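Local structure of putative DNA-binding protein (2EWT) at residues G33-V38 / A59-V64. The protein probably binds DNA through a helix-turn-helix domain and acts as a central regulator of aerial mycelium formation in Streptomyces coelicolor. Residues are numbered along the deposited sequence; the frame is centred on the assembly and turned at random.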
loop_
_atom_site.group_PDB
_atom_site.type_symbol
_atom_site.label_atom_id
_atom_site.label_comp_id
_atom_site.label_asym_id
_atom_site.label_seq_id
_atom_site.Cartn_x
_atom_site.Cartn_y
_atom_site.Cartn_z
ATOM N N GLY A 33 4.221 21.827 4.313
ATOM C CA GLY A 33 5.536 21.349 3.923
ATOM C C GLY A 33 5.816 19.873 4.151
ATOM O O GLY A 33 6.893 19.387 3.806
ATOM N N ARG A 34 4.864 19.144 4.720
ATOM C CA ARG A 34 5.088 17.723 4.970
ATOM C C ARG A 34 5.247 16.969 3.658
ATOM O O ARG A 34 6.113 16.104 3.532
ATOM C CB ARG A 34 3.931 17.120 5.764
ATOM C CG ARG A 34 4.210 15.696 6.213
ATOM C CD ARG A 34 3.033 15.101 6.955
ATOM N NE ARG A 34 3.362 13.789 7.502
ATOM C CZ ARG A 34 2.467 12.942 7.997
ATOM N NH1 ARG A 34 1.182 13.268 8.011
ATOM N NH2 ARG A 34 2.855 11.769 8.474
ATOM N N TRP A 35 4.408 17.310 2.687
ATOM C CA TRP A 35 4.439 16.678 1.370
ATOM C C TRP A 35 5.028 17.673 0.372
ATOM O O TRP A 35 4.323 18.541 -0.149
ATOM C CB TRP A 35 3.023 16.287 0.946
ATOM C CG TRP A 35 2.293 15.473 1.978
ATOM C CD1 TRP A 35 1.026 15.684 2.432
ATOM C CD2 TRP A 35 2.794 14.339 2.702
ATOM N NE1 TRP A 35 0.704 14.761 3.397
ATOM C CE2 TRP A 35 1.772 13.922 3.582
ATOM C CE3 TRP A 35 4.009 13.637 2.694
ATOM C CZ2 TRP A 35 1.925 12.832 4.450
ATOM C CZ3 TRP A 35 4.162 12.552 3.558
ATOM C CH2 TRP A 35 3.121 12.163 4.423
ATOM N N LYS A 36 6.326 17.542 0.118
ATOM C CA LYS A 36 7.027 18.432 -0.804
ATOM C C LYS A 36 6.629 18.191 -2.257
ATOM O O LYS A 36 6.454 17.053 -2.684
ATOM C CB LYS A 36 8.543 18.259 -0.658
ATOM C CG LYS A 36 9.118 18.706 0.680
ATOM C CD LYS A 36 9.041 20.216 0.853
ATOM C CE LYS A 36 9.875 20.684 2.045
ATOM N NZ LYS A 36 9.456 20.037 3.320
ATOM N N ALA A 37 6.502 19.277 -3.011
ATOM C CA ALA A 37 6.124 19.206 -4.421
ATOM C C ALA A 37 7.023 18.283 -5.240
ATOM O O ALA A 37 6.543 17.517 -6.073
ATOM C CB ALA A 37 6.132 20.610 -5.029
ATOM N N VAL A 38 8.331 18.362 -5.009
ATOM C CA VAL A 38 9.282 17.534 -5.745
ATOM C C VAL A 38 9.100 16.051 -5.429
ATOM O O VAL A 38 9.189 15.206 -6.318
ATOM C CB VAL A 38 10.740 17.955 -5.426
ATOM C CG1 VAL A 38 11.723 16.988 -6.063
ATOM C CG2 VAL A 38 10.988 19.367 -5.943
ATOM N N ALA A 59 -3.630 9.267 1.162
ATOM C CA ALA A 59 -5.062 9.051 0.980
ATOM C C ALA A 59 -5.823 9.903 1.984
ATOM O O ALA A 59 -6.807 10.560 1.636
ATOM C CB ALA A 59 -5.406 7.579 1.180
ATOM N N ASP A 60 -5.362 9.881 3.232
ATOM C CA ASP A 60 -5.982 10.656 4.303
ATOM C C ASP A 60 -5.894 12.141 3.986
ATOM O O ASP A 60 -6.869 12.880 4.136
ATOM C CB ASP A 60 -5.280 10.370 5.632
ATOM C CG ASP A 60 -5.577 8.981 6.161
ATOM O OD1 ASP A 60 -5.999 8.118 5.363
ATOM O OD2 ASP A 60 -5.382 8.746 7.371
ATOM N N PHE A 61 -4.715 12.572 3.549
ATOM C CA PHE A 61 -4.493 13.969 3.200
ATOM C C PHE A 61 -5.474 14.432 2.128
ATOM O O PHE A 61 -6.076 15.501 2.245
ATOM C CB PHE A 61 -3.062 14.163 2.698
ATOM C CG PHE A 61 -2.782 15.552 2.190
ATOM C CD1 PHE A 61 -2.705 16.628 3.070
ATOM C CD2 PHE A 61 -2.621 15.784 0.830
ATOM C CE1 PHE A 61 -2.469 17.921 2.600
ATOM C CE2 PHE A 61 -2.384 17.072 0.349
ATOM C CZ PHE A 61 -2.310 18.141 1.238
ATOM N N TYR A 62 -5.631 13.626 1.084
ATOM C CA TYR A 62 -6.534 13.961 -0.004
ATOM C C TYR A 62 -8.000 13.718 0.341
ATOM O O TYR A 62 -8.890 14.124 -0.404
ATOM C CB TYR A 62 -6.152 13.183 -1.262
ATOM C CG TYR A 62 -4.865 13.670 -1.901
ATOM C CD1 TYR A 62 -4.688 15.020 -2.206
ATOM C CD2 TYR A 62 -3.835 12.784 -2.213
ATOM C CE1 TYR A 62 -3.516 15.482 -2.806
ATOM C CE2 TYR A 62 -2.652 13.235 -2.815
ATOM C CZ TYR A 62 -2.502 14.585 -3.108
ATOM O OH TYR A 62 -1.346 15.033 -3.707
ATOM N N GLY A 63 -8.243 13.057 1.469
ATOM C CA GLY A 63 -9.607 12.790 1.893
ATOM C C GLY A 63 -10.322 11.722 1.085
ATOM O O GLY A 63 -11.541 11.777 0.912
ATOM N N VAL A 64 -9.569 10.745 0.587
ATOM C CA VAL A 64 -10.148 9.663 -0.202
ATOM C C VAL A 64 -9.699 8.309 0.338
ATOM O O VAL A 64 -8.668 8.207 1.001
ATOM C CB VAL A 64 -9.715 9.743 -1.683
ATOM C CG1 VAL A 64 -10.102 11.089 -2.272
ATOM C CG2 VAL A 64 -8.216 9.514 -1.801
#
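With CG anti to its carbonyl carbon (chi1 -52°), Trp35 swings its indole out of the loop ahead of helix 37-45, while Phe61, whose CG lies anti to the backbone N (chi1 174°), sends its ring from the last turn of helix 52-62 to meet it. The result is a T-shaped (edge-to-face) aromatic pair within an all-helical helix-turn-helix domain, which shows how two large rings can join a loop to a helix end whose backbones stay well apart: the CA atoms of Trp35 and Phe61 are 9.5 Å from each other. The pyrrole edge of the indole is directed at one face of the phenyl ring, the planes inclined at 71°. The centroids of the five-membered ring and the phenyl are 4.8 Å apart. Trp35 NE1 comes beside the root of the phenyl group, 3.9 Å from Phe61 CB, and no hydrogen bond joins the two segments.

Each ring has further company. Arg34 CG lies 3.8 Å above the centre of one indole face, and Arg34 extends its chain so that Trp35 CZ2 sits under its guanidinium, offset toward the rim. Phe61 CD2 in turn rests over a face of Tyr62. Val27 of helix 24-30 touches both Trp35 and Phe61, joining the pair to that helix as well. Replacing Phe61 with an alanine removes the whole ring, and the edge of the Trp35 five-membered ring would probably be left without the aromatic face it meets. Helix 52-62 finishes in a Schellman motif, Gly63 taking the positive phi, and the loop is braced by Lys36 NZ, which donates to a lone pair of Gly33 O at 2.7 Å. Between the rings, the indole carbon Trp35 CD1 stands over the phenyl face, 3.8 Å from Phe61 CG.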